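Local structure of GTP-binding protein (Thermus thermophilus, 2DBY) at residues D283-F288 with V300-K305. The protein binds guanine nucleotide, as GDP, and is probably a magnesium-dependent ATPase of the YchF/OLA1 subfamily that associates with the ribosome. Sequence-based numbering, arbitrary orientation.
Sequences DLLTFF and VRRGTK
At the open end of the antiparallel hairpin formed by strands 284-290 and 295-301, an apolar cluster gives way to a salt bridge. Strand 295-301 also pairs in parallel with strand 66-75, so the hairpin continues the sheet of the nucleotide-binding domain, away from the GDP site. L285 and V300 form a hydrogen-bonded pair, L285 N reaching V300 O at 3.0 Å nearly along the C=O axis and V300 N returning to L285 O. Their side chains share one face and cross obliquely; L285 CD1 presses on V300 CG2 at 3.5 Å, closer than usual for two carbons. V300 CG1 meets the F287 ring at its edge, in plane, 3.8 Å from F287 CE2. L285 CG occupies the crowded position between backbone N and carbonyl carbon (chi1 55°), and L285 CD2 sits over the centre of the R302 guanidinium, 4.0 Å above its plane. An alanine in place of L285 would probably loosen the V300 packing and leave the guanidinium less well supported on that face. R302 CG is anti to the backbone N, and the chain bends at chi3 (-81°), bringing R302 NH1 to D283 OD2 at 3.1 Å with an N-H...O angle of 136°. D283, closing a helix in a Schellman motif, is thus tied to the type II turn R301-T304, which begins on the strand's last residue; solvent would probably weaken this bent, exposed ion pair, while R302 N to D283 O is a nearly straight backbone bond.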
loop_
_atom_site.group_PDB
_atom_site.type_symbol
_atom_site.label_atom_id
_atom_site.label_comp_id
_atom_site.label_asym_id
_atom_site.label_seq_id
_atom_site.Cartn_x
_atom_site.Cartn_y
_atom_site.Cartn_z
ATOM N N ASP A 283 3.668 3.627 1.034
ATOM C CA ASP A 283 4.334 4.929 0.831
ATOM C C ASP A 283 4.404 5.300 -0.644
ATOM O O ASP A 283 5.456 5.680 -1.156
ATOM C CB ASP A 283 5.750 4.892 1.397
ATOM C CG ASP A 283 6.325 6.280 1.631
ATOM O OD1 ASP A 283 7.561 6.382 1.783
ATOM O OD2 ASP A 283 5.552 7.269 1.679
ATOM N N LEU A 284 3.265 5.225 -1.321
ATOM C CA LEU A 284 3.235 5.494 -2.749
ATOM C C LEU A 284 2.633 6.837 -3.108
ATOM O O LEU A 284 1.942 7.462 -2.300
ATOM C CB LEU A 284 2.427 4.400 -3.438
ATOM C CG LEU A 284 2.889 2.979 -3.129
ATOM C CD1 LEU A 284 1.902 1.995 -3.750
ATOM C CD2 LEU A 284 4.307 2.772 -3.673
ATOM N N LEU A 285 2.916 7.278 -4.330
ATOM C CA LEU A 285 2.340 8.524 -4.839
ATOM C C LEU A 285 1.984 8.319 -6.300
ATOM O O LEU A 285 2.517 7.427 -6.975
ATOM C CB LEU A 285 3.297 9.715 -4.641
ATOM C CG LEU A 285 4.734 9.721 -5.153
ATOM C CD1 LEU A 285 4.754 10.091 -6.633
ATOM C CD2 LEU A 285 5.552 10.745 -4.335
ATOM N N THR A 286 1.041 9.127 -6.777
ATOM C CA THR A 286 0.569 9.063 -8.142
ATOM C C THR A 286 1.103 10.223 -8.977
ATOM O O THR A 286 1.115 11.354 -8.494
ATOM C CB THR A 286 -0.980 9.203 -8.193
ATOM O OG1 THR A 286 -1.587 8.161 -7.413
ATOM C CG2 THR A 286 -1.486 9.152 -9.633
ATOM N N PHE A 287 1.575 9.944 -10.195
ATOM C CA PHE A 287 1.934 11.041 -11.108
ATOM C C PHE A 287 1.151 10.728 -12.383
ATOM O O PHE A 287 0.712 9.576 -12.584
ATOM C CB PHE A 287 3.459 11.175 -11.350
ATOM C CG PHE A 287 4.061 10.137 -12.257
ATOM C CD1 PHE A 287 3.939 10.240 -13.644
ATOM C CD2 PHE A 287 4.800 9.080 -11.725
ATOM C CE1 PHE A 287 4.547 9.306 -14.491
ATOM C CE2 PHE A 287 5.406 8.149 -12.562
ATOM C CZ PHE A 287 5.281 8.258 -13.945
ATOM N N PHE A 288 0.932 11.734 -13.233
ATOM C CA PHE A 288 0.134 11.534 -14.433
ATOM C C PHE A 288 0.844 11.856 -15.735
ATOM O O PHE A 288 1.815 12.596 -15.745
ATOM C CB PHE A 288 -1.103 12.477 -14.429
ATOM C CG PHE A 288 -1.972 12.361 -13.207
ATOM C CD1 PHE A 288 -1.790 13.206 -12.122
ATOM C CD2 PHE A 288 -2.982 11.404 -13.154
ATOM C CE1 PHE A 288 -2.613 13.101 -10.978
ATOM C CE2 PHE A 288 -3.807 11.284 -12.027
ATOM C CZ PHE A 288 -3.619 12.140 -10.934
ATOM N N VAL A 300 4.592 5.350 -8.179
ATOM C CA VAL A 300 5.985 5.163 -7.786
ATOM C C VAL A 300 6.090 5.366 -6.286
ATOM O O VAL A 300 5.235 6.004 -5.665
ATOM C CB VAL A 300 6.955 6.167 -8.465
ATOM C CG1 VAL A 300 6.996 5.910 -9.953
ATOM C CG2 VAL A 300 6.566 7.575 -8.156
ATOM N N ARG A 301 7.147 4.825 -5.692
ATOM C CA ARG A 301 7.365 4.990 -4.263
ATOM C C ARG A 301 7.808 6.423 -3.967
ATOM O O ARG A 301 8.509 7.051 -4.764
ATOM C CB ARG A 301 8.445 3.994 -3.807
ATOM C CG ARG A 301 8.079 2.549 -4.078
ATOM C CD ARG A 301 9.286 1.629 -3.957
ATOM N NE ARG A 301 8.883 0.228 -3.911
ATOM C CZ ARG A 301 9.728 -0.795 -3.800
ATOM N NH1 ARG A 301 11.035 -0.576 -3.727
ATOM N NH2 ARG A 301 9.263 -2.037 -3.743
ATOM N N ARG A 302 7.380 6.959 -2.838
ATOM C CA ARG A 302 7.787 8.298 -2.462
ATOM C C ARG A 302 9.316 8.295 -2.393
ATOM O O ARG A 302 9.916 7.395 -1.796
ATOM C CB ARG A 302 7.183 8.667 -1.103
ATOM C CG ARG A 302 7.658 10.011 -0.541
ATOM C CD ARG A 302 6.731 10.520 0.568
ATOM N NE ARG A 302 5.537 11.185 0.032
ATOM C CZ ARG A 302 4.466 10.562 -0.461
ATOM N NH1 ARG A 302 4.411 9.236 -0.488
ATOM N NH2 ARG A 302 3.447 11.272 -0.942
ATOM N N GLY A 303 9.939 9.286 -3.029
ATOM C CA GLY A 303 11.389 9.369 -3.034
ATOM C C GLY A 303 11.959 9.116 -4.416
ATOM O O GLY A 303 13.112 9.454 -4.696
ATOM N N THR A 304 11.141 8.524 -5.279
ATOM C CA THR A 304 11.511 8.212 -6.656
ATOM C C THR A 304 11.792 9.496 -7.449
ATOM O O THR A 304 10.996 10.440 -7.422
ATOM C CB THR A 304 10.372 7.421 -7.358
ATOM O OG1 THR A 304 10.145 6.186 -6.661
ATOM C CG2 THR A 304 10.732 7.116 -8.820
ATOM N N LYS A 305 12.930 9.526 -8.140
ATOM C CA LYS A 305 13.339 10.685 -8.948
ATOM C C LYS A 305 12.750 10.629 -10.348
ATOM O O LYS A 305 12.283 9.581 -10.800
ATOM C CB LYS A 305 14.858 10.739 -9.096
ATOM C CG LYS A 305 15.633 10.571 -7.821
ATOM C CD LYS A 305 15.533 11.776 -6.941
ATOM C CE LYS A 305 16.712 11.805 -5.972
ATOM N NZ LYS A 305 16.677 13.020 -5.124
HETATM O O HOH W 1 9.151 5.238 -0.124
#